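Local coordinates for protein novel Thermotoga maritima enzyme TM1112 (Thermotoga maritima, PDB 1O5U) that is of unknown function but adopts the cupin fold of a EutQ-like family and is probably an enzyme, at residues A[49-63]-A[87-101]. Sequence-based numbering, arbitrary orientation.
Sequences TNETCYILEGKVEVT and RWKVLEPVRKHYNLF
Strand 51-55 pairs antiparallel with 93-100 (153° between segment axes) and strand 58-63 likewise with 87-90, so both segments turn the corner together, from one sheet of the cupin barrel into the other. Two classic beta bulges mark the bend: Arg-95 O accepts from both Leu-56 N (2.8 Å) and Glu-57 N, and Lys-59 O from both Leu-91 N and Glu-92 N. Gly-58 lies between them with a positive phi, at backbone angles where a CB would be jammed against the carbonyl O of the residue before; it would also run into Pro-93 O.

On the inner face, Val-62 CG2 sits over the five-membered ring of Trp-88, 4.0 Å from its centroid and 11° off the normal, while Val-60 CG1 meets CE3 of the same indole at 3.5 Å. That methyl lies anti to the backbone N of Val-60 (chi1 -173°), which places it by the indole. Were Trp-88 replaced by an alanine, Val-60 and Val-62 would probably lose the ring they pack on and a gap would open beside them.

At the chain terminus, Asn-50 CB stands over the centre of the Phe-101 ring, 3.5 Å from the centroid, and a water bridges Asn-50 N to Phe-101 OXT (2.6 Å from the water). On the outer surface, Leu-91 CD1 lies against Glu-61 CD at 3.5 Å, and another water links Glu-61 OE1 to Lys-89 NZ.

Phe-43 and Trp-36 pack against Trp-88 within the barrel, where Lys-96 is covalently linked to an unidentified ligand. Strand 77-80 continues the first sheet beyond 51-55, strand 35-38 flanks 93-100, and strands 41-46 and 69-73 complete the second.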
ATOM      1  N   THR A  49      -8.492  -1.595   9.920  1.00 40.48           N
ATOM      2  CA  THR A  49      -9.497  -1.453   8.875  1.00 40.61           C
ATOM      3  C   THR A  49      -8.977  -2.007   7.541  1.00 39.88           C
ATOM      4  O   THR A  49      -7.799  -2.341   7.389  1.00 39.00           O
ATOM      5  CB  THR A  49      -9.846   0.049   8.680  1.00 40.04           C
ATOM      6  OG1 THR A  49      -8.725   0.722   8.104  1.00 39.72           O
ATOM      7  CG2 THR A  49     -10.097   0.777  10.054  1.00 42.07           C
ATOM      8  N   ASN A  50      -9.875  -2.106   6.571  1.00 39.86           N
ATOM      9  CA  ASN A  50      -9.466  -2.240   5.179  1.00 39.79           C
ATOM     10  C   ASN A  50      -8.744  -0.962   4.794  1.00 39.28           C
ATOM     11  O   ASN A  50      -8.987   0.089   5.352  1.00 38.68           O
ATOM     12  CB  ASN A  50     -10.674  -2.442   4.252  1.00 39.97           C
ATOM     13  CG  ASN A  50     -11.404  -3.736   4.487  1.00 40.11           C
ATOM     14  OD1 ASN A  50     -10.813  -4.818   4.548  1.00 38.43           O
ATOM     15  ND2 ASN A  50     -12.737  -3.646   4.574  1.00 41.50           N
ATOM     16  N   GLU A  51      -7.807  -1.060   3.862  1.00 40.04           N
ATOM     17  CA  GLU A  51      -7.056   0.089   3.404  1.00 40.03           C
ATOM     18  C   GLU A  51      -6.623  -0.042   1.930  1.00 38.71           C
ATOM     19  O   GLU A  51      -6.154  -1.099   1.496  1.00 38.39           O
ATOM     20  CB  GLU A  51      -5.806   0.269   4.285  1.00 41.13           C
ATOM     21  CG  GLU A  51      -5.073   1.534   3.923  1.00 41.83           C
ATOM     22  CD  GLU A  51      -4.180   2.013   5.042  1.00 45.87           C
ATOM     23  OE1 GLU A  51      -3.759   1.145   5.825  1.00 51.86           O
ATOM     24  OE2 GLU A  51      -3.967   3.255   5.156  1.00 51.77           O
ATOM     25  N   THR A  52      -6.870   1.009   1.160  1.00 37.40           N
ATOM     26  CA  THR A  52      -6.408   1.106  -0.218  1.00 37.97           C
ATOM     27  C   THR A  52      -5.390   2.201  -0.302  1.00 37.97           C
ATOM     28  O   THR A  52      -5.643   3.274   0.247  1.00 38.41           O
ATOM     29  CB  THR A  52      -7.603   1.419  -1.143  1.00 38.74           C
ATOM     30  OG1 THR A  52      -8.551   0.345  -1.024  1.00 40.55           O
ATOM     31  CG2 THR A  52      -7.182   1.433  -2.620  1.00 39.09           C
ATOM     32  N   CYS A  53      -4.256   1.927  -0.961  1.00 37.28           N
ATOM     33  CA  CYS A  53      -3.092   2.829  -1.064  1.00 38.35           C
ATOM     34  C   CYS A  53      -2.791   2.952  -2.552  1.00 38.22           C
ATOM     35  O   CYS A  53      -2.798   1.943  -3.262  1.00 38.92           O
ATOM     36  CB  CYS A  53      -1.854   2.181  -0.335  1.00 37.71           C
ATOM     37  SG  CYS A  53      -2.290   2.100   1.456  1.00 44.08           S
ATOM     38  N   TYR A  54      -2.565   4.170  -3.012  1.00 38.09           N
ATOM     39  CA  TYR A  54      -1.981   4.424  -4.325  1.00 37.76           C
ATOM     40  C   TYR A  54      -0.535   4.938  -4.147  1.00 38.38           C
ATOM     41  O   TYR A  54      -0.307   5.952  -3.517  1.00 37.27           O
ATOM     42  CB  TYR A  54      -2.815   5.415  -5.139  1.00 38.35           C
ATOM     43  CG  TYR A  54      -2.249   5.642  -6.518  1.00 38.59           C
ATOM     44  CD1 TYR A  54      -1.648   6.859  -6.867  1.00 40.21           C
ATOM     45  CD2 TYR A  54      -2.180   4.587  -7.440  1.00 38.23           C
ATOM     46  CE1 TYR A  54      -1.107   7.044  -8.098  1.00 40.79           C
ATOM     47  CE2 TYR A  54      -1.578   4.768  -8.667  1.00 39.75           C
ATOM     48  CZ  TYR A  54      -1.079   5.988  -8.998  1.00 39.37           C
ATOM     49  OH  TYR A  54      -0.518   6.159 -10.251  1.00 41.19           O
ATOM     50  N   ILE A  55       0.417   4.224  -4.705  1.00 37.50           N
ATOM     51  CA  ILE A  55       1.847   4.540  -4.520  1.00 38.09           C
ATOM     52  C   ILE A  55       2.347   5.586  -5.526  1.00 39.18           C
ATOM     53  O   ILE A  55       2.386   5.365  -6.771  1.00 37.37           O
ATOM     54  CB  ILE A  55       2.733   3.254  -4.580  1.00 38.10           C
ATOM     55  CG1 ILE A  55       2.187   2.113  -3.752  1.00 37.32           C
ATOM     56  CG2 ILE A  55       4.177   3.534  -4.200  1.00 38.51           C
ATOM     57  CD1 ILE A  55       1.917   2.431  -2.317  1.00 38.09           C
ATOM     58  N   LEU A  56       2.740   6.743  -4.975  1.00 38.21           N
ATOM     59  CA  LEU A  56       3.292   7.816  -5.770  1.00 38.82           C
ATOM     60  C   LEU A  56       4.781   7.626  -6.031  1.00 38.45           C
ATOM     61  O   LEU A  56       5.280   7.954  -7.095  1.00 38.65           O
ATOM     62  CB  LEU A  56       3.049   9.179  -5.068  1.00 38.96           C
ATOM     63  CG  LEU A  56       1.579   9.601  -4.918  1.00 40.57           C
ATOM     64  CD1 LEU A  56       1.453  10.886  -4.142  1.00 44.03           C
ATOM     65  CD2 LEU A  56       0.957   9.773  -6.297  1.00 44.47           C
ATOM     66  N   GLU A  57       5.497   7.133  -5.023  1.00 37.14           N
ATOM     67  CA  GLU A  57       6.917   6.882  -5.096  1.00 37.94           C
ATOM     68  C   GLU A  57       7.267   5.751  -4.160  1.00 37.02           C
ATOM     69  O   GLU A  57       6.620   5.568  -3.146  1.00 36.37           O
ATOM     70  CB  GLU A  57       7.727   8.103  -4.647  1.00 39.28           C
ATOM     71  CG  GLU A  57       7.492   9.384  -5.421  1.00 42.07           C
ATOM     72  CD  GLU A  57       7.996   9.326  -6.876  1.00 47.88           C
ATOM     73  OE1 GLU A  57       8.834   8.471  -7.243  1.00 50.70           O
ATOM     74  OE2 GLU A  57       7.530  10.174  -7.673  1.00 51.35           O
ATOM     75  N   GLY A  58       8.322   5.023  -4.503  1.00 37.51           N
ATOM     76  CA  GLY A  58       8.906   4.077  -3.567  1.00 38.08           C
ATOM     77  C   GLY A  58       8.763   2.628  -3.932  1.00 36.90           C
ATOM     78  O   GLY A  58       8.307   2.298  -5.032  1.00 37.53           O
ATOM     79  N   LYS A  59       9.213   1.796  -3.027  1.00 37.43           N
ATOM     80  CA  LYS A  59       9.268   0.336  -3.245  1.00 36.91           C
ATOM     81  C   LYS A  59       9.289  -0.288  -1.879  1.00 37.97           C
ATOM     82  O   LYS A  59      10.132   0.067  -1.031  1.00 36.37           O
ATOM     83  CB  LYS A  59      10.501  -0.091  -4.003  1.00 38.39           C
ATOM     84  CG  LYS A  59      10.580  -1.630  -4.227  1.00 37.86           C
ATOM     85  CD  LYS A  59      11.791  -2.044  -4.960  1.00 38.80           C
ATOM     86  CE  LYS A  59      11.720  -3.497  -5.294  1.00 41.86           C
ATOM     87  NZ  LYS A  59      12.978  -3.967  -6.064  1.00 40.80           N
ATOM     88  N   VAL A  60       8.396  -1.253  -1.666  1.00 37.55           N
ATOM     89  CA  VAL A  60       8.247  -1.928  -0.397  1.00 38.20           C
ATOM     90  C   VAL A  60       8.080  -3.411  -0.629  1.00 38.46           C
ATOM     91  O   VAL A  60       7.387  -3.787  -1.571  1.00 39.15           O
ATOM     92  CB  VAL A  60       6.993  -1.451   0.351  1.00 39.81           C
ATOM     93  CG1 VAL A  60       6.936  -2.029   1.752  1.00 41.61           C
ATOM     94  CG2 VAL A  60       6.972   0.064   0.425  1.00 40.57           C
ATOM     95  N   GLU A  61       8.744  -4.224   0.190  1.00 37.73           N
ATOM     96  CA  GLU A  61       8.532  -5.687   0.231  1.00 38.90           C
ATOM     97  C   GLU A  61       7.594  -5.935   1.445  1.00 38.61           C
ATOM     98  O   GLU A  61       7.971  -5.583   2.556  1.00 37.45           O
ATOM     99  CB  GLU A  61       9.841  -6.447   0.451  1.00 40.13           C
ATOM    100  CG  GLU A  61      10.778  -6.506  -0.774  1.00 43.23           C
ATOM    101  CD  GLU A  61      12.201  -7.036  -0.495  1.00 44.30           C
ATOM    102  OE1 GLU A  61      12.652  -7.088   0.690  1.00 47.06           O
ATOM    103  OE2 GLU A  61      12.940  -7.346  -1.498  1.00 46.90           O
ATOM    104  N   VAL A  62       6.423  -6.524   1.228  1.00 37.23           N
ATOM    105  CA  VAL A  62       5.514  -6.845   2.361  1.00 38.44           C
ATOM    106  C   VAL A  62       5.520  -8.381   2.554  1.00 38.46           C
ATOM    107  O   VAL A  62       5.436  -9.109   1.600  1.00 37.48           O
ATOM    108  CB  VAL A  62       4.125  -6.287   2.101  1.00 39.01           C
ATOM    109  CG1 VAL A  62       3.158  -6.685   3.151  1.00 40.63           C
ATOM    110  CG2 VAL A  62       4.161  -4.779   1.941  1.00 40.47           C
ATOM    111  N   THR A  63       5.693  -8.864   3.792  1.00 38.13           N
ATOM    112  CA  THR A  63       5.601 -10.278   4.115  1.00 37.25           C
ATOM    113  C   THR A  63       4.487 -10.396   5.141  1.00 36.92           C
ATOM    114  O   THR A  63       4.577  -9.788   6.204  1.00 35.61           O
ATOM    115  CB  THR A  63       6.907 -10.786   4.731  1.00 37.54           C
ATOM    116  OG1 THR A  63       7.979 -10.571   3.790  1.00 39.12           O
ATOM    117  CG2 THR A  63       6.863 -12.273   4.915  1.00 38.84           C
ATOM    118  N   ARG A  87       4.695  -7.454   7.813  1.00 39.60           N
ATOM    119  CA  ARG A  87       5.881  -6.640   8.026  1.00 39.67           C
ATOM    120  C   ARG A  87       6.177  -5.938   6.731  1.00 38.58           C
ATOM    121  O   ARG A  87       6.157  -6.567   5.678  1.00 36.21           O
ATOM    122  CB  ARG A  87       7.050  -7.518   8.411  1.00 39.88           C
ATOM    123  CG  ARG A  87       8.306  -6.751   8.816  1.00 41.52           C
ATOM    124  CD  ARG A  87       9.166  -7.552   9.756  1.00 44.42           C
ATOM    125  NE  ARG A  87      10.369  -6.841  10.192  1.00 47.92           N
ATOM    126  CZ  ARG A  87      10.472  -6.105  11.308  1.00 48.54           C
ATOM    127  NH1 ARG A  87       9.457  -5.950  12.127  1.00 49.05           N
ATOM    128  NH2 ARG A  87      11.620  -5.513  11.594  1.00 49.00           N
ATOM    129  N   TRP A  88       6.376  -4.629   6.820  1.00 38.80           N
ATOM    130  CA  TRP A  88       6.825  -3.786   5.737  1.00 38.53           C
ATOM    131  C   TRP A  88       8.338  -3.632   5.750  1.00 39.01           C
ATOM    132  O   TRP A  88       8.931  -3.345   6.800  1.00 37.71           O
ATOM    133  CB  TRP A  88       6.209  -2.374   5.864  1.00 38.92           C
ATOM    134  CG  TRP A  88       4.811  -2.232   5.307  1.00 37.84           C
ATOM    135  CD1 TRP A  88       3.759  -3.042   5.554  1.00 37.96           C
ATOM    136  CD2 TRP A  88       4.333  -1.203   4.437  1.00 39.39           C
ATOM    137  NE1 TRP A  88       2.649  -2.591   4.875  1.00 39.12           N
ATOM    138  CE2 TRP A  88       2.969  -1.458   4.188  1.00 39.18           C
ATOM    139  CE3 TRP A  88       4.903  -0.065   3.864  1.00 40.17           C
ATOM    140  CZ2 TRP A  88       2.222  -0.679   3.357  1.00 40.05           C
ATOM    141  CZ3 TRP A  88       4.139   0.723   3.067  1.00 38.45           C
ATOM    142  CH2 TRP A  88       2.817   0.420   2.807  1.00 40.16           C
ATOM    143  N   LYS A  89       8.964  -3.801   4.588  1.00 38.10           N
ATOM    144  CA  LYS A  89      10.382  -3.443   4.397  1.00 38.44           C
ATOM    145  C   LYS A  89      10.456  -2.409   3.304  1.00 38.33           C
ATOM    146  O   LYS A  89      10.260  -2.728   2.109  1.00 38.21           O
ATOM    147  CB  LYS A  89      11.211  -4.667   4.010  1.00 39.07           C
ATOM    148  CG  LYS A  89      12.710  -4.373   4.017  1.00 41.40           C
ATOM    149  CD  LYS A  89      13.548  -5.595   3.868  1.00 42.12           C
ATOM    150  CE  LYS A  89      15.024  -5.197   3.875  1.00 44.74           C
ATOM    151  NZ  LYS A  89      15.942  -6.335   3.548  1.00 45.95           N
ATOM    152  N   VAL A  90      10.647  -1.164   3.703  1.00 36.65           N
ATOM    153  CA  VAL A  90      10.638  -0.053   2.773  1.00 36.49           C
ATOM    154  C   VAL A  90      12.056   0.026   2.165  1.00 36.03           C
ATOM    155  O   VAL A  90      13.028   0.307   2.845  1.00 37.66           O
ATOM    156  CB  VAL A  90      10.312   1.267   3.463  1.00 35.83           C
ATOM    157  CG1 VAL A  90      10.484   2.426   2.469  1.00 37.28           C
ATOM    158  CG2 VAL A  90       8.901   1.276   4.110  1.00 38.00           C
ATOM    159  N   LEU A  91      12.179  -0.302   0.890  1.00 35.94           N
ATOM    160  CA  LEU A  91      13.476  -0.367   0.229  1.00 36.71           C
ATOM    161  C   LEU A  91      13.844   0.959  -0.435  1.00 36.71           C
ATOM    162  O   LEU A  91      15.034   1.330  -0.495  1.00 37.68           O
ATOM    163  CB  LEU A  91      13.424  -1.458  -0.841  1.00 36.64           C
ATOM    164  CG  LEU A  91      13.211  -2.886  -0.334  1.00 38.82           C
ATOM    165  CD1 LEU A  91      13.005  -3.797  -1.511  1.00 42.90           C
ATOM    166  CD2 LEU A  91      14.351  -3.367   0.531  1.00 39.60           C
ATOM    167  N   GLU A  92      12.837   1.622  -0.987  1.00 37.15           N
ATOM    168  CA  GLU A  92      12.978   2.998  -1.488  1.00 37.87           C
ATOM    169  C   GLU A  92      11.936   3.847  -0.812  1.00 37.43           C
ATOM    170  O   GLU A  92      10.772   3.438  -0.726  1.00 36.59           O
ATOM    171  CB  GLU A  92      12.810   3.020  -3.001  1.00 38.58           C
ATOM    172  CG  GLU A  92      13.852   2.157  -3.710  1.00 41.24           C
ATOM    173  CD  GLU A  92      13.571   1.997  -5.180  1.00 42.52           C
ATOM    174  OE1 GLU A  92      12.667   2.677  -5.711  1.00 48.78           O
ATOM    175  OE2 GLU A  92      14.269   1.155  -5.786  1.00 46.60           O
ATOM    176  N   PRO A  93      12.287   5.051  -0.352  1.00 37.74           N
ATOM    177  CA  PRO A  93      11.324   5.883   0.384  1.00 37.72           C
ATOM    178  C   PRO A  93       9.968   5.978  -0.282  1.00 38.03           C
ATOM    179  O   PRO A  93       9.867   6.278  -1.490  1.00 37.70           O
ATOM    180  CB  PRO A  93      12.016   7.247   0.440  1.00 38.99           C
ATOM    181  CG  PRO A  93      13.415   6.924   0.350  1.00 38.41           C
ATOM    182  CD  PRO A  93      13.603   5.705  -0.457  1.00 38.01           C
ATOM    183  N   VAL A  94       8.926   5.778   0.518  1.00 37.40           N
ATOM    184  CA  VAL A  94       7.549   5.627   0.005  1.00 37.55           C
ATOM    185  C   VAL A  94       6.772   6.885   0.213  1.00 38.31           C
ATOM    186  O   VAL A  94       6.956   7.550   1.232  1.00 37.95           O
ATOM    187  CB  VAL A  94       6.837   4.330   0.450  0.65 39.44           C
ATOM    188  CG1 VAL A  94       7.616   3.171  -0.004  0.65 42.21           C
ATOM    189  CG2 VAL A  94       6.633   4.229   1.907  0.65 40.89           C
ATOM    190  N   ARG A  95       5.960   7.248  -0.789  1.00 37.56           N
ATOM    191  CA  ARG A  95       4.923   8.287  -0.695  1.00 37.87           C
ATOM    192  C   ARG A  95       3.661   7.711  -1.283  1.00 37.67           C
ATOM    193  O   ARG A  95       3.669   7.161  -2.376  1.00 37.05           O
ATOM    194  CB  ARG A  95       5.297   9.569  -1.419  1.00 37.22           C
ATOM    195  CG  ARG A  95       4.270  10.625  -1.339  1.00 38.81           C
ATOM    196  CD  ARG A  95       4.704  11.959  -1.935  1.00 40.76           C
ATOM    197  NE  ARG A  95       5.923  12.440  -1.325  1.00 40.02           N
ATOM    198  CZ  ARG A  95       6.945  12.960  -1.964  1.00 43.91           C
ATOM    199  NH1 ARG A  95       8.005  13.322  -1.272  1.00 42.34           N
ATOM    200  NH2 ARG A  95       6.936  13.123  -3.278  1.00 45.64           N
ATOM    201  N   LYS A  96       2.558   7.794  -0.552  1.00 37.43           N
ATOM    202  CA  LYS A  96       1.309   7.214  -1.041  1.00 37.11           C
ATOM    203  C   LYS A  96       0.114   8.013  -0.604  1.00 37.30           C
ATOM    204  O   LYS A  96       0.160   8.739   0.431  1.00 36.20           O
ATOM    205  CB  LYS A  96       1.175   5.771  -0.545  1.00 38.76           C
ATOM    206  CG  LYS A  96       0.985   5.635   0.894  1.00 40.56           C
ATOM    207  CD  LYS A  96       1.104   4.188   1.374  1.00 39.35           C
ATOM    208  CE  LYS A  96       0.270   4.005   2.636  1.00 42.96           C
ATOM    209  NZ  LYS A  96       0.032   2.536   2.867  1.00 44.78           N
ATOM    210  N   HIS A  97      -0.947   7.910  -1.404  1.00 36.17           N
ATOM    211  CA  HIS A  97      -2.315   8.309  -0.996  1.00 36.58           C
ATOM    212  C   HIS A  97      -2.986   7.076  -0.368  1.00 37.29           C
ATOM    213  O   HIS A  97      -2.782   5.949  -0.865  1.00 37.57           O
ATOM    214  CB  HIS A  97      -3.127   8.785  -2.221  1.00 36.53           C
ATOM    215  CG  HIS A  97      -2.789  10.171  -2.682  1.00 36.63           C
ATOM    216  ND1 HIS A  97      -3.284  11.297  -2.059  1.00 37.12           N
ATOM    217  CD2 HIS A  97      -2.040  10.614  -3.725  1.00 38.60           C
ATOM    218  CE1 HIS A  97      -2.812  12.381  -2.659  1.00 39.87           C
ATOM    219  NE2 HIS A  97      -2.060  11.996  -3.686  1.00 41.42           N
ATOM    220  N   TYR A  98      -3.779   7.261   0.699  1.00 37.25           N
ATOM    221  CA  TYR A  98      -4.401   6.120   1.382  1.00 37.69           C
ATOM    222  C   TYR A  98      -5.812   6.425   1.821  1.00 37.89           C
ATOM    223  O   TYR A  98      -6.145   7.564   2.126  1.00 36.22           O
ATOM    224  CB  TYR A  98      -3.542   5.595   2.552  1.00 39.91           C
ATOM    225  CG  TYR A  98      -3.544   6.509   3.732  1.00 40.42           C
ATOM    226  CD1 TYR A  98      -4.503   6.395   4.738  1.00 42.14           C
ATOM    227  CD2 TYR A  98      -2.641   7.547   3.818  1.00 40.56           C
ATOM    228  CE1 TYR A  98      -4.514   7.297   5.824  1.00 43.06           C
ATOM    229  CE2 TYR A  98      -2.641   8.418   4.880  1.00 40.14           C
ATOM    230  CZ  TYR A  98      -3.561   8.311   5.873  1.00 42.28           C
ATOM    231  OH  TYR A  98      -3.533   9.245   6.919  1.00 43.27           O
ATOM    232  N   ASN A  99      -6.655   5.393   1.801  1.00 38.62           N
ATOM    233  CA  ASN A  99      -8.085   5.508   2.142  1.00 38.74           C
ATOM    234  C   ASN A  99      -8.416   4.340   3.033  1.00 39.58           C
ATOM    235  O   ASN A  99      -8.222   3.215   2.645  1.00 37.75           O
ATOM    236  CB  ASN A  99      -8.966   5.476   0.875  1.00 39.56           C
ATOM    237  CG  ASN A  99     -10.424   5.757   1.150  1.00 39.25           C
ATOM    238  OD1 ASN A  99     -10.779   6.797   1.756  1.00 41.80           O
ATOM    239  ND2 ASN A  99     -11.306   4.841   0.707  1.00 39.25           N
ATOM    240  N   LEU A 100      -8.840   4.628   4.259  1.00 40.23           N
ATOM    241  CA  LEU A 100      -9.296   3.600   5.202  1.00 41.28           C
ATOM    242  C   LEU A 100     -10.763   3.375   4.952  1.00 42.26           C
ATOM    243  O   LEU A 100     -11.481   4.332   4.708  1.00 43.43           O
ATOM    244  CB  LEU A 100      -9.076   4.075   6.640  1.00 41.81           C
ATOM    245  CG  LEU A 100      -7.660   4.517   6.988  1.00 43.77           C
ATOM    246  CD1 LEU A 100      -7.611   4.925   8.443  1.00 48.65           C
ATOM    247  CD2 LEU A 100      -6.694   3.403   6.708  1.00 44.53           C
ATOM    248  N   PHE A 101     -11.222   2.129   4.990  1.00 42.51           N
ATOM    249  CA  PHE A 101     -12.629   1.871   4.748  1.00 42.35           C
ATOM    250  C   PHE A 101     -13.089   0.574   5.406  1.00 43.60           C
ATOM    251  O   PHE A 101     -14.291   0.269   5.443  1.00 44.02           O
ATOM    252  CB  PHE A 101     -12.922   1.902   3.235  1.00 41.61           C
ATOM    253  CG  PHE A 101     -12.376   0.710   2.464  1.00 40.59           C
ATOM    254  CD1 PHE A 101     -13.180  -0.390   2.207  1.00 41.39           C
ATOM    255  CD2 PHE A 101     -11.070   0.707   1.977  1.00 39.73           C
ATOM    256  CE1 PHE A 101     -12.710  -1.473   1.496  1.00 41.98           C
ATOM    257  CE2 PHE A 101     -10.595  -0.380   1.262  1.00 39.32           C
ATOM    258  CZ  PHE A 101     -11.403  -1.469   1.020  1.00 40.56           C
ATOM    259  OXT PHE A 101     -12.283  -0.163   5.963  1.00 44.26           O
TER
HETATM  260  O   HOH W   1     -12.599  -2.206   7.598  1.00 42.39           O
HETATM  261  O   HOH W   2     -11.071   2.666  -1.181  1.00 43.11           O
HETATM  262  O   HOH W   3      15.369  -7.448   1.308  1.00 46.62           O